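Local coordinates for glycosyl hydrolase (PDB 7LR8), which probably hydrolyses the beta-1,4 bond of the Man-GlcNAc disaccharide derived from N-glycan cores, as a family GH5 glycoside hydrolase, at residues Ala40-Val45 and Thr81-Glu86; Leu48-Val53 and Arg337-Ala342; Glu171-Trp176 and Pro211-Arg216; Ala201-Asp206 and Val250-Ala255. The protein carries 1 engineered substitution. All coordinates share one frame; numbering follows the deposited sequence.

Contact 1: residues Ala40-Val45 and Thr81-Glu86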
loop_
_atom_site.group_PDB
_atom_site.type_symbol
_atom_site.label_atom_id
_atom_site.label_comp_id
_atom_site.label_asym_id
_atom_site.label_seq_id
_atom_site.Cartn_x
_atom_site.Cartn_y
_atom_site.Cartn_z
ATOM N N ALA B 40 -24.509 13.920 4.778
ATOM C CA ALA B 40 -24.549 15.275 4.230
ATOM C C ALA B 40 -24.090 15.290 2.776
ATOM O O ALA B 40 -24.662 16.007 1.946
ATOM C CB ALA B 40 -23.686 16.205 5.081
ATOM N N ASP B 41 -23.048 14.506 2.456
ATOM C CA ASP B 41 -22.616 14.339 1.070
ATOM C C ASP B 41 -23.759 13.838 0.199
ATOM O O ASP B 41 -24.057 14.416 -0.858
ATOM C CB ASP B 41 -21.448 13.349 0.990
ATOM C CG ASP B 41 -20.107 13.956 1.387
ATOM O OD1 ASP B 41 -20.021 15.184 1.613
ATOM O OD2 ASP B 41 -19.128 13.175 1.449
ATOM N N LEU B 42 -24.403 12.746 0.625
ATOM C CA LEU B 42 -25.474 12.158 -0.170
ATOM C C LEU B 42 -26.698 13.070 -0.215
ATOM O O LEU B 42 -27.404 13.099 -1.227
ATOM C CB LEU B 42 -25.822 10.766 0.372
ATOM C CG LEU B 42 -24.645 9.776 0.311
ATOM C CD1 LEU B 42 -25.020 8.411 0.884
ATOM C CD2 LEU B 42 -24.115 9.633 -1.110
ATOM N N ASP B 43 -26.945 13.848 0.844
ATOM C CA ASP B 43 -27.996 14.862 0.783
ATOM C C ASP B 43 -27.779 15.800 -0.396
ATOM O O ASP B 43 -28.720 16.133 -1.127
ATOM C CB ASP B 43 -28.035 15.680 2.072
ATOM C CG ASP B 43 -28.720 14.971 3.199
ATOM O OD1 ASP B 43 -29.391 13.944 2.957
ATOM O OD2 ASP B 43 -28.590 15.461 4.336
ATOM N N SER B 44 -26.537 16.248 -0.590
ATOM C CA SER B 44 -26.280 17.217 -1.645
ATOM C C SER B 44 -26.378 16.573 -3.019
ATOM O O SER B 44 -26.651 17.265 -4.009
ATOM C CB SER B 44 -24.908 17.884 -1.441
ATOM O OG SER B 44 -23.839 16.976 -1.613
ATOM N N VAL B 45 -26.163 15.260 -3.096
ATOM C CA VAL B 45 -26.302 14.530 -4.352
ATOM C C VAL B 45 -27.772 14.331 -4.696
ATOM O O VAL B 45 -28.200 14.560 -5.837
ATOM C CB VAL B 45 -25.562 13.183 -4.249
ATOM C CG1 VAL B 45 -25.935 12.259 -5.400
ATOM C CG2 VAL B 45 -24.048 13.422 -4.183
ATOM N N THR B 81 -24.397 2.166 2.235
ATOM C CA THR B 81 -25.425 1.742 1.294
ATOM C C THR B 81 -26.816 2.063 1.830
ATOM O O THR B 81 -27.710 2.477 1.073
ATOM C CB THR B 81 -25.253 0.241 1.009
ATOM O OG1 THR B 81 -23.954 0.027 0.432
ATOM C CG2 THR B 81 -26.317 -0.247 0.039
ATOM N N ASP B 82 -27.008 1.928 3.144
ATOM C CA ASP B 82 -28.292 2.275 3.734
ATOM C C ASP B 82 -28.532 3.777 3.682
ATOM O O ASP B 82 -29.652 4.222 3.399
ATOM C CB ASP B 82 -28.362 1.777 5.177
ATOM C CG ASP B 82 -28.512 0.274 5.271
ATOM O OD1 ASP B 82 -28.916 -0.352 4.269
ATOM O OD2 ASP B 82 -28.216 -0.271 6.357
ATOM N N ALA B 83 -27.499 4.577 3.964
ATOM C CA ALA B 83 -27.662 6.027 3.870
ATOM C C ALA B 83 -28.044 6.435 2.453
ATOM O O ALA B 83 -28.873 7.339 2.251
ATOM C CB ALA B 83 -26.374 6.732 4.314
ATOM N N ALA B 84 -27.476 5.759 1.455
ATOM C CA ALA B 84 -27.832 6.056 0.073
ATOM C C ALA B 84 -29.275 5.663 -0.216
ATOM O O ALA B 84 -30.035 6.455 -0.776
ATOM C CB ALA B 84 -26.869 5.345 -0.880
ATOM N N GLY B 85 -29.681 4.450 0.184
ATOM C CA GLY B 85 -31.045 4.011 -0.104
ATOM C C GLY B 85 -32.110 4.914 0.491
ATOM O O GLY B 85 -33.153 5.158 -0.131
ATOM N N GLU B 86 -31.874 5.411 1.711
ATOM C CA GLU B 86 -32.815 6.340 2.337
ATOM C C GLU B 86 -33.065 7.554 1.463
ATOM O O GLU B 86 -34.164 8.119 1.473
ATOM C CB GLU B 86 -32.289 6.814 3.686
ATOM C CG GLU B 86 -32.233 5.770 4.729
ATOM C CD GLU B 86 -31.659 6.302 6.009
ATOM O OE1 GLU B 86 -30.866 7.269 5.968
ATOM O OE2 GLU B 86 -31.995 5.737 7.060
#
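L42 of helix 35-46 lies against A83 and A84 of helix 71-86, a meeting of the first two outer helices of a (beta/alpha)8 barrel. One methyl group carries the contact. L42 CD1 rests on the backbone that joins the two alanines, 3.7 Å from A84 N and 3.9 Å from A83 C. L42 CD1 also meets both alanine methyls, A84 CB at 4.0 Å and A83 CB at 4.1 Å. The extended end of the leucine explains this reach: with CD1 anti to CA (chi2 179°), the branch runs straight out from its own helix. Since the alanines add only one carbon each, the backbones come close, with 6.5 Å between L42 CA and A84 CA. No hydrogen bond crosses; the grip is apolar and buried.

The polar side chains of D41, D43 and S44 take no part in the contact. S44 OG donates to D41 O over 2.7 Å, 22° from the carbonyl plane, and the same oxygen accepts from V45 N. The D41 carboxylate forms a salt bridge with R330 and hydrogen bonds with Y20 and S23, while D43 pairs with R87 just beyond the second helix. A84 also touches V91 of strand 90-94, tying this part of the helix to the barrel wall. Neighbouring helices packed side by side outside a cylinder of parallel strands are typical of the TIM barrel.

Contact 2: residues Leu48-Val53 and Arg337-Ala342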
loop_
_atom_site.group_PDB
_atom_site.type_symbol
_atom_site.label_atom_id
_atom_site.label_comp_id
_atom_site.label_asym_id
_atom_site.label_seq_id
_atom_site.Cartn_x
_atom_site.Cartn_y
_atom_site.Cartn_z
ATOM N N LEU B 48 -29.725 17.166 -6.351
ATOM C CA LEU B 48 -29.572 17.345 -7.787
ATOM C C LEU B 48 -30.386 16.350 -8.605
ATOM O O LEU B 48 -30.379 16.435 -9.836
ATOM C CB LEU B 48 -28.099 17.255 -8.168
ATOM C CG LEU B 48 -27.259 18.359 -7.520
ATOM C CD1 LEU B 48 -25.790 18.189 -7.873
ATOM C CD2 LEU B 48 -27.774 19.739 -7.939
ATOM N N GLY B 49 -31.088 15.419 -7.961
ATOM C CA GLY B 49 -32.040 14.574 -8.652
ATOM C C GLY B 49 -31.500 13.235 -9.111
ATOM O O GLY B 49 -32.181 12.550 -9.883
ATOM N N PHE B 50 -30.304 12.848 -8.668
ATOM C CA PHE B 50 -29.702 11.595 -9.101
ATOM C C PHE B 50 -30.438 10.413 -8.493
ATOM O O PHE B 50 -31.142 10.539 -7.486
ATOM C CB PHE B 50 -28.225 11.534 -8.704
ATOM C CG PHE B 50 -27.379 12.542 -9.414
ATOM C CD1 PHE B 50 -27.074 12.388 -10.761
ATOM C CD2 PHE B 50 -26.911 13.660 -8.746
ATOM C CE1 PHE B 50 -26.301 13.326 -11.426
ATOM C CE2 PHE B 50 -26.137 14.604 -9.408
ATOM C CZ PHE B 50 -25.842 14.442 -10.750
ATOM N N ASP B 51 -30.278 9.248 -9.123
ATOM C CA ASP B 51 -30.910 8.039 -8.618
ATOM C C ASP B 51 -29.945 6.928 -8.232
ATOM O O ASP B 51 -30.410 5.874 -7.790
ATOM C CB ASP B 51 -31.922 7.489 -9.639
ATOM C CG ASP B 51 -31.287 7.151 -10.977
ATOM O OD1 ASP B 51 -30.452 6.216 -11.020
ATOM O OD2 ASP B 51 -31.639 7.815 -11.984
ATOM N N HIS B 52 -28.629 7.112 -8.377
ATOM C CA HIS B 52 -27.696 6.084 -7.924
ATOM C C HIS B 52 -26.344 6.727 -7.661
ATOM O O HIS B 52 -26.073 7.857 -8.085
ATOM C CB HIS B 52 -27.543 4.935 -8.941
ATOM C CG HIS B 52 -26.900 5.347 -10.226
ATOM N ND1 HIS B 52 -27.619 5.852 -11.290
ATOM C CD2 HIS B 52 -25.598 5.364 -10.610
ATOM C CE1 HIS B 52 -26.792 6.138 -12.282
ATOM N NE2 HIS B 52 -25.560 5.863 -11.891
ATOM N N VAL B 53 -25.509 5.994 -6.930
ATOM C CA VAL B 53 -24.109 6.341 -6.736
ATOM C C VAL B 53 -23.278 5.106 -7.030
ATOM O O VAL B 53 -23.727 3.968 -6.843
ATOM C CB VAL B 53 -23.806 6.851 -5.306
ATOM C CG1 VAL B 53 -24.407 8.236 -5.093
ATOM C CG2 VAL B 53 -24.335 5.887 -4.268
ATOM N N ARG B 337 -25.119 22.325 -11.663
ATOM C CA ARG B 337 -26.397 22.879 -12.095
ATOM C C ARG B 337 -26.767 22.378 -13.485
ATOM O O ARG B 337 -27.938 22.079 -13.754
ATOM C CB ARG B 337 -26.351 24.411 -12.065
ATOM C CG ARG B 337 -27.124 25.044 -10.915
ATOM C CD ARG B 337 -27.044 26.570 -10.966
ATOM N NE ARG B 337 -25.659 27.029 -10.988
ATOM C CZ ARG B 337 -24.909 27.184 -9.901
ATOM N NH1 ARG B 337 -25.415 26.923 -8.702
ATOM N NH2 ARG B 337 -23.653 27.598 -10.013
ATOM N N ALA B 338 -25.779 22.269 -14.377
ATOM C CA ALA B 338 -26.056 21.856 -15.750
ATOM C C ALA B 338 -26.504 20.402 -15.809
ATOM O O ALA B 338 -27.459 20.064 -16.522
ATOM C CB ALA B 338 -24.822 22.065 -16.629
ATOM N N VAL B 339 -25.811 19.516 -15.087
ATOM C CA VAL B 339 -26.219 18.116 -15.091
ATOM C C VAL B 339 -27.612 17.972 -14.486
ATOM O O VAL B 339 -28.463 17.249 -15.020
ATOM C CB VAL B 339 -25.186 17.241 -14.351
ATOM C CG1 VAL B 339 -25.688 15.803 -14.281
ATOM C CG2 VAL B 339 -23.833 17.309 -15.054
ATOM N N ALA B 340 -27.873 18.673 -13.375
ATOM C CA ALA B 340 -29.189 18.606 -12.737
ATOM C C ALA B 340 -30.292 19.046 -13.685
ATOM O O ALA B 340 -31.385 18.459 -13.699
ATOM C CB ALA B 340 -29.205 19.461 -11.472
ATOM N N GLU B 341 -30.046 20.110 -14.453
ATOM C CA GLU B 341 -31.050 20.572 -15.402
ATOM C C GLU B 341 -31.243 19.562 -16.524
ATOM O O GLU B 341 -32.374 19.327 -16.960
ATOM C CB GLU B 341 -30.658 21.942 -15.958
ATOM C CG GLU B 341 -31.570 22.453 -17.078
ATOM C CD GLU B 341 -32.977 22.823 -16.602
ATOM O OE1 GLU B 341 -33.229 22.809 -15.376
ATOM O OE2 GLU B 341 -33.832 23.137 -17.462
ATOM N N ALA B 342 -30.156 18.928 -16.982
ATOM C CA ALA B 342 -30.297 17.864 -17.973
ATOM C C ALA B 342 -31.107 16.692 -17.422
ATOM O O ALA B 342 -31.951 16.125 -18.128
ATOM C CB ALA B 342 -28.921 17.387 -18.440
HETATM O O HOH W 1 -32.491 17.282 -11.435
#
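L48 and F50 reach across to A340 and V339 where the turn after helix 35-46 meets helix 334-349, the last outer helix of the TIM barrel. The turn is a Schellman motif: G49, at positive phi, leaves the helix and sends the chain toward strand 52-55. At these backbone angles a beta carbon on G49 would collide with L48 O, which calls for glycine.

Two side-chain pairs make the contact. F50 and V339 cross at about a right angle, and the phenyl ring presents its far end, with F50 CZ 3.8 Å from V339 CG1 and CE1 equally near. The methyl approaches the ring obliquely. V339 CG1 is anti to the backbone N (chi1 176°), which aims that branch at the ring. V339 also touches A285 and I289 of helix 281-293, so it is wedged between the turn and a neighbouring helix. L48 and A340 meet more simply: one branch of the leucine meets the alanine methyl, with L48 CD2 3.8 Å from A340 CB, and the same methyl sits 3.6 Å from L48 O.

Further along, at the start of strand 52-55, D51 and H52 bond to each other. H52 ND1 donates to D51 OD1 at 2.9 Å in a nearly straight bond (170°); the acceptor lies in the imidazole plane, whereas the nitrogen stands 39° out of the carboxylate plane. R15 and R347 also bind this carboxylate, and H52 NE2 bonds to T302.

Back at the turn, a single water bridges the two backbones, donating to L48 O and to A340 O, each at 2.8 Å.

Contact 3: residues Glu171-Trp176 and Pro211-Arg216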
loop_
_atom_site.group_PDB
_atom_site.type_symbol
_atom_site.label_atom_id
_atom_site.label_comp_id
_atom_site.label_asym_id
_atom_site.label_seq_id
_atom_site.Cartn_x
_atom_site.Cartn_y
_atom_site.Cartn_z
ATOM N N GLU B 171 -6.650 -14.328 -22.995
ATOM C CA GLU B 171 -7.367 -15.491 -22.478
ATOM C C GLU B 171 -7.339 -15.531 -20.954
ATOM O O GLU B 171 -8.343 -15.878 -20.318
ATOM C CB GLU B 171 -6.781 -16.783 -23.056
ATOM C CG GLU B 171 -7.606 -18.023 -22.724
ATOM C CD GLU B 171 -6.774 -19.296 -22.663
ATOM O OE1 GLU B 171 -5.665 -19.314 -23.241
ATOM O OE2 GLU B 171 -7.229 -20.278 -22.036
ATOM N N GLN B 172 -6.194 -15.189 -20.348
ATOM C CA GLN B 172 -6.115 -15.155 -18.892
ATOM C C GLN B 172 -6.967 -14.030 -18.317
ATOM O O GLN B 172 -7.569 -14.186 -17.248
ATOM C CB GLN B 172 -4.665 -14.999 -18.443
ATOM C CG GLN B 172 -3.794 -16.201 -18.746
ATOM C CD GLN B 172 -2.324 -15.926 -18.490
ATOM O OE1 GLN B 172 -1.832 -14.833 -18.754
ATOM N NE2 GLN B 172 -1.614 -16.923 -17.974
ATOM N N ALA B 173 -7.027 -12.893 -19.011
ATOM C CA ALA B 173 -7.872 -11.793 -18.555
ATOM C C ALA B 173 -9.343 -12.204 -18.542
ATOM O O ALA B 173 -10.064 -11.948 -17.567
ATOM C CB ALA B 173 -7.657 -10.562 -19.442
ATOM N N GLY B 174 -9.803 -12.834 -19.626
ATOM C CA GLY B 174 -11.188 -13.276 -19.687
ATOM C C GLY B 174 -11.513 -14.316 -18.633
ATOM O O GLY B 174 -12.582 -14.275 -18.013
ATOM N N ASP B 175 -10.600 -15.265 -18.416
ATOM C CA ASP B 175 -10.805 -16.274 -17.381
ATOM C C ASP B 175 -10.887 -15.639 -15.998
ATOM O O ASP B 175 -11.730 -16.025 -15.178
ATOM C CB ASP B 175 -9.686 -17.318 -17.428
ATOM C CG ASP B 175 -9.824 -18.286 -18.598
ATOM O OD1 ASP B 175 -10.934 -18.432 -19.137
ATOM O OD2 ASP B 175 -8.812 -18.921 -18.967
ATOM N N TRP B 176 -10.016 -14.662 -15.720
ATOM C CA TRP B 176 -10.037 -13.966 -14.436
ATOM C C TRP B 176 -11.353 -13.227 -14.237
ATOM O O TRP B 176 -11.974 -13.312 -13.171
ATOM C CB TRP B 176 -8.860 -12.990 -14.355
ATOM C CG TRP B 176 -8.769 -12.251 -13.067
ATOM C CD1 TRP B 176 -8.244 -12.714 -11.884
ATOM C CD2 TRP B 176 -9.211 -10.919 -12.817
ATOM N NE1 TRP B 176 -8.330 -11.736 -10.919
ATOM C CE2 TRP B 176 -8.913 -10.621 -11.468
ATOM C CE3 TRP B 176 -9.821 -9.935 -13.609
ATOM C CZ2 TRP B 176 -9.227 -9.394 -10.883
ATOM C CZ3 TRP B 176 -10.119 -8.696 -13.031
ATOM C CH2 TRP B 176 -9.819 -8.436 -11.687
ATOM N N PRO B 211 -12.215 -5.369 -26.373
ATOM C CA PRO B 211 -13.624 -4.969 -26.527
ATOM C C PRO B 211 -14.583 -6.126 -26.322
ATOM O O PRO B 211 -15.664 -5.950 -25.750
ATOM C CB PRO B 211 -13.683 -4.437 -27.962
ATOM C CG PRO B 211 -12.263 -4.038 -28.290
ATOM C CD PRO B 211 -11.403 -5.025 -27.556
ATOM N N ALA B 212 -14.209 -7.319 -26.774
ATOM C CA ALA B 212 -15.068 -8.480 -26.574
ATOM C C ALA B 212 -15.281 -8.770 -25.088
ATOM O O ALA B 212 -16.398 -9.110 -24.675
ATOM C CB ALA B 212 -14.472 -9.694 -27.284
ATOM N N HIS B 213 -14.225 -8.647 -24.267
ATOM C CA HIS B 213 -14.392 -8.860 -22.828
ATOM C C HIS B 213 -15.417 -7.894 -22.249
ATOM O O HIS B 213 -16.266 -8.288 -21.438
ATOM C CB HIS B 213 -13.070 -8.679 -22.076
ATOM C CG HIS B 213 -11.994 -9.664 -22.423
ATOM N ND1 HIS B 213 -10.657 -9.334 -22.358
ATOM C CD2 HIS B 213 -12.041 -10.971 -22.777
ATOM C CE1 HIS B 213 -9.928 -10.383 -22.688
ATOM N NE2 HIS B 213 -10.741 -11.391 -22.943
ATOM N N SER B 214 -15.334 -6.615 -22.630
ATOM C CA SER B 214 -16.221 -5.608 -22.054
ATOM C C SER B 214 -17.671 -5.823 -22.478
ATOM O O SER B 214 -18.598 -5.607 -21.687
ATOM C CB SER B 214 -15.753 -4.209 -22.459
ATOM O OG SER B 214 -14.595 -3.837 -21.724
ATOM N N ALA B 215 -17.889 -6.249 -23.720
ATOM C CA ALA B 215 -19.229 -6.374 -24.277
ATOM C C ALA B 215 -19.812 -7.777 -24.153
ATOM O O ALA B 215 -21.004 -7.961 -24.421
ATOM C CB ALA B 215 -19.222 -5.949 -25.756
ATOM N N ARG B 216 -19.019 -8.769 -23.751
ATOM C CA ARG B 216 -19.516 -10.138 -23.691
ATOM C C ARG B 216 -19.331 -10.820 -22.342
ATOM O O ARG B 216 -19.786 -11.961 -22.180
ATOM C CB ARG B 216 -18.851 -10.989 -24.786
ATOM C CG ARG B 216 -19.113 -10.454 -26.179
ATOM C CD ARG B 216 -18.317 -11.184 -27.251
ATOM N NE ARG B 216 -18.325 -10.426 -28.502
ATOM C CZ ARG B 216 -17.594 -10.721 -29.573
ATOM N NH1 ARG B 216 -16.780 -11.771 -29.564
ATOM N NH2 ARG B 216 -17.679 -9.960 -30.658
#
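H213 lays one face of its imidazole ring over the backbone of G174, joining helix 211-216 to helix 170-187. G174 N stands above the ring, 3.7 Å from H213 NE2. G174 CA makes a CH-pi contact beside it, 4.2 Å from the centroid of the H213 ring and 29° off the ring normal, hence off-centre. The methyl of A173 adds an oblique touch, A173 CB to H213 CE1 at 4.0 Å. Glycine matters here: a beta carbon at G174 would come tightly against H213 NE2, so the bare backbone lets the flat ring settle on the helix.

The ring reaches this place because CG is anti to the carbonyl carbon (chi1 -64°), which carries the imidazole outward from its short helix. P170 and L177, also on helix 170-187, touch the same side chain. Shortening H213 to an alanine would probably open a gap above G174 and take away nearly all that this short helix offers to A173 and G174.

One shell further out, the backbone of H213 is held at both ends, its N by T210 OG1 and its O by H195 NE2. At the end of the helix, the R216 guanidinium lies with one face over A212 CB, and its NE bonds to W256 O. The arrangement is typical of consecutive outer helices in a TIM barrel, here those after strands 145-152 and 194-196.

Contact 4: residues Ala201-Asp206 and Val250-Ala255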
loop_
_atom_site.group_PDB
_atom_site.type_symbol
_atom_site.label_atom_id
_atom_site.label_comp_id
_atom_site.label_asym_id
_atom_site.label_seq_id
_atom_site.Cartn_x
_atom_site.Cartn_y
_atom_site.Cartn_z
ATOM N N ALA B 201 -9.003 -0.627 -23.366
ATOM C CA ALA B 201 -9.702 -1.811 -23.863
ATOM C C ALA B 201 -10.248 -1.600 -25.272
ATOM O O ALA B 201 -10.412 -2.568 -26.018
ATOM C CB ALA B 201 -10.837 -2.197 -22.912
ATOM N N TRP B 202 -10.541 -0.354 -25.654
ATOM C CA TRP B 202 -11.021 -0.053 -26.999
ATOM C C TRP B 202 -9.957 0.540 -27.909
ATOM O O TRP B 202 -10.100 0.455 -29.130
ATOM C CB TRP B 202 -12.209 0.925 -26.945
ATOM C CG TRP B 202 -13.183 0.583 -25.861
ATOM C CD1 TRP B 202 -13.198 1.069 -24.586
ATOM C CD2 TRP B 202 -14.263 -0.345 -25.950
ATOM N NE1 TRP B 202 -14.229 0.507 -23.879
ATOM C CE2 TRP B 202 -14.900 -0.366 -24.695
ATOM C CE3 TRP B 202 -14.756 -1.158 -26.969
ATOM C CZ2 TRP B 202 -16.003 -1.168 -24.431
ATOM C CZ3 TRP B 202 -15.851 -1.953 -26.708
ATOM C CH2 TRP B 202 -16.463 -1.954 -25.450
ATOM N N TYR B 203 -8.894 1.121 -27.354
ATOM C CA TYR B 203 -8.018 2.001 -28.112
ATOM C C TYR B 203 -6.584 1.504 -28.281
ATOM O O TYR B 203 -5.905 1.968 -29.206
ATOM C CB TYR B 203 -7.959 3.383 -27.442
ATOM C CG TYR B 203 -9.199 4.241 -27.563
ATOM C CD1 TYR B 203 -10.296 3.854 -28.338
ATOM C CD2 TYR B 203 -9.266 5.457 -26.903
ATOM C CE1 TYR B 203 -11.428 4.678 -28.442
ATOM C CE2 TYR B 203 -10.378 6.277 -27.003
ATOM C CZ TYR B 203 -11.450 5.890 -27.769
ATOM O OH TYR B 203 -12.543 6.737 -27.858
ATOM N N LEU B 204 -6.108 0.593 -27.432
ATOM C CA LEU B 204 -4.693 0.219 -27.358
ATOM C C LEU B 204 -4.480 -1.149 -27.993
ATOM O O LEU B 204 -4.945 -2.162 -27.461
ATOM C CB LEU B 204 -4.215 0.193 -25.909
ATOM C CG LEU B 204 -3.375 1.316 -25.312
ATOM C CD1 LEU B 204 -2.585 0.776 -24.132
ATOM C CD2 LEU B 204 -2.446 1.917 -26.352
ATOM N N ASP B 205 -3.744 -1.185 -29.102
ATOM C CA ASP B 205 -3.361 -2.466 -29.680
ATOM C C ASP B 205 -2.580 -3.275 -28.653
ATOM O O ASP B 205 -1.797 -2.727 -27.872
ATOM C CB ASP B 205 -2.514 -2.267 -30.939
ATOM C CG ASP B 205 -3.237 -1.495 -32.024
ATOM O OD1 ASP B 205 -4.483 -1.518 -32.071
ATOM O OD2 ASP B 205 -2.549 -0.860 -32.841
ATOM N N ASP B 206 -2.816 -4.583 -28.636
ATOM C CA ASP B 206 -2.120 -5.544 -27.778
ATOM C C ASP B 206 -2.466 -5.407 -26.296
ATOM O O ASP B 206 -1.891 -6.129 -25.477
ATOM C CB ASP B 206 -0.596 -5.466 -27.947
ATOM C CG ASP B 206 -0.170 -5.627 -29.391
ATOM O OD1 ASP B 206 -0.735 -6.501 -30.084
ATOM O OD2 ASP B 206 0.723 -4.876 -29.835
ATOM N N VAL B 250 -20.260 4.762 -26.342
ATOM C CA VAL B 250 -21.504 4.011 -26.187
ATOM C C VAL B 250 -21.808 3.227 -27.456
ATOM O O VAL B 250 -22.059 2.018 -27.414
ATOM C CB VAL B 250 -22.660 4.963 -25.818
ATOM C CG1 VAL B 250 -24.031 4.286 -26.012
ATOM C CG2 VAL B 250 -22.500 5.476 -24.389
ATOM N N GLU B 251 -21.787 3.906 -28.607
ATOM C CA GLU B 251 -22.152 3.236 -29.850
ATOM C C GLU B 251 -21.052 2.291 -30.321
ATOM O O GLU B 251 -21.345 1.277 -30.964
ATOM C CB GLU B 251 -22.486 4.266 -30.932
ATOM C CG GLU B 251 -23.745 5.057 -30.624
ATOM C CD GLU B 251 -24.940 4.157 -30.405
ATOM O OE1 GLU B 251 -25.167 3.265 -31.253
ATOM O OE2 GLU B 251 -25.653 4.345 -29.390
ATOM N N LEU B 252 -19.790 2.609 -30.020
ATOM C CA LEU B 252 -18.698 1.714 -30.380
ATOM C C LEU B 252 -18.807 0.398 -29.628
ATOM O O LEU B 252 -18.634 -0.679 -30.213
ATOM C CB LEU B 252 -17.353 2.381 -30.081
ATOM C CG LEU B 252 -16.085 1.565 -30.344
ATOM C CD1 LEU B 252 -15.974 1.247 -31.824
ATOM C CD2 LEU B 252 -14.852 2.318 -29.867
ATOM N N ALA B 253 -19.098 0.473 -28.327
ATOM C CA ALA B 253 -19.134 -0.722 -27.490
ATOM C C ALA B 253 -20.192 -1.708 -27.971
ATOM O O ALA B 253 -20.042 -2.924 -27.792
ATOM C CB ALA B 253 -19.387 -0.323 -26.035
ATOM N N LYS B 254 -21.247 -1.206 -28.610
ATOM C CA LYS B 254 -22.310 -2.057 -29.119
ATOM C C LYS B 254 -21.838 -3.010 -30.212
ATOM O O LYS B 254 -22.463 -4.059 -30.406
ATOM C CB LYS B 254 -23.457 -1.192 -29.645
ATOM C CG LYS B 254 -24.191 -0.430 -28.544
ATOM C CD LYS B 254 -25.280 0.469 -29.094
ATOM C CE LYS B 254 -26.014 1.160 -27.950
ATOM N NZ LYS B 254 -27.033 2.102 -28.448
ATOM N N ALA B 255 -20.765 -2.676 -30.940
ATOM C CA ALA B 255 -20.370 -3.523 -32.063
ATOM C C ALA B 255 -20.044 -4.944 -31.622
ATOM O O ALA B 255 -20.259 -5.889 -32.390
ATOM C CB ALA B 255 -19.174 -2.918 -32.798
#
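W202 pushes the six-membered end of its indole onto A253, a broad bump set on a shallow spot of helix 240-253. The fit is close: W202 CH2 is 3.4 Å from A253 CB, and W202 CZ3 is 3.6 Å from A253 CA. The methyl meets the ring obliquely, and the small residue lets the indole come down to the backbone.

L252 supplies the answering bump. L252 CD2 fits into the notch between two successive residues of the other segment, 4.2 Å from W202 CB and 4.4 Å from Y203 CE1, which it meets at the tyrosine ring edge, near the plane. The L252 chain leaves its helix with chi1 at 178°, CG opposite the backbone nitrogen, which sends CD2 across into this notch. Were the indole of W202 cut back to a serine, A253 would probably face a gap, and P211 and S214, which also touch the indole, would lose a shared packing partner.

Outside this interface, K254 NZ forms a salt bridge with E251 OE2 at 2.8 Å on the syn side of the carboxylate, and the lysine also bonds to P296 O.

W202 and A253 both rest on T221 and V223 of strand 221-225, so the W202 indole lies between helix 240-253 and the barrel wall. E251 and A255 face strand 397-400 of the separate three-stranded sheet.

Overall arrangement
The four contacts fall into two pairs around the barrel. Contacts 1 and 2 have centres 14 Å apart and are consecutive in the chain, helix 35-46 of contact 1 running into the turn and strand 52-55 of contact 2: V45 O meets F50 CD2 at 3.3 Å. Contacts 3 and 4 lie across the chain's centre from them, with centres 13 Å apart, and join through W202, whose CZ3 is 3.5 Å from P211 CB. Between the pairs nothing touches; contacts 2 and 4 come nearest, about 13 Å between closest atoms. Contact 4 lies closest to the sugar site: the Y203 side chain is about 8 Å from a bound GlcNAc, and that of W202 about 10 Å from the engineered A153 side chain.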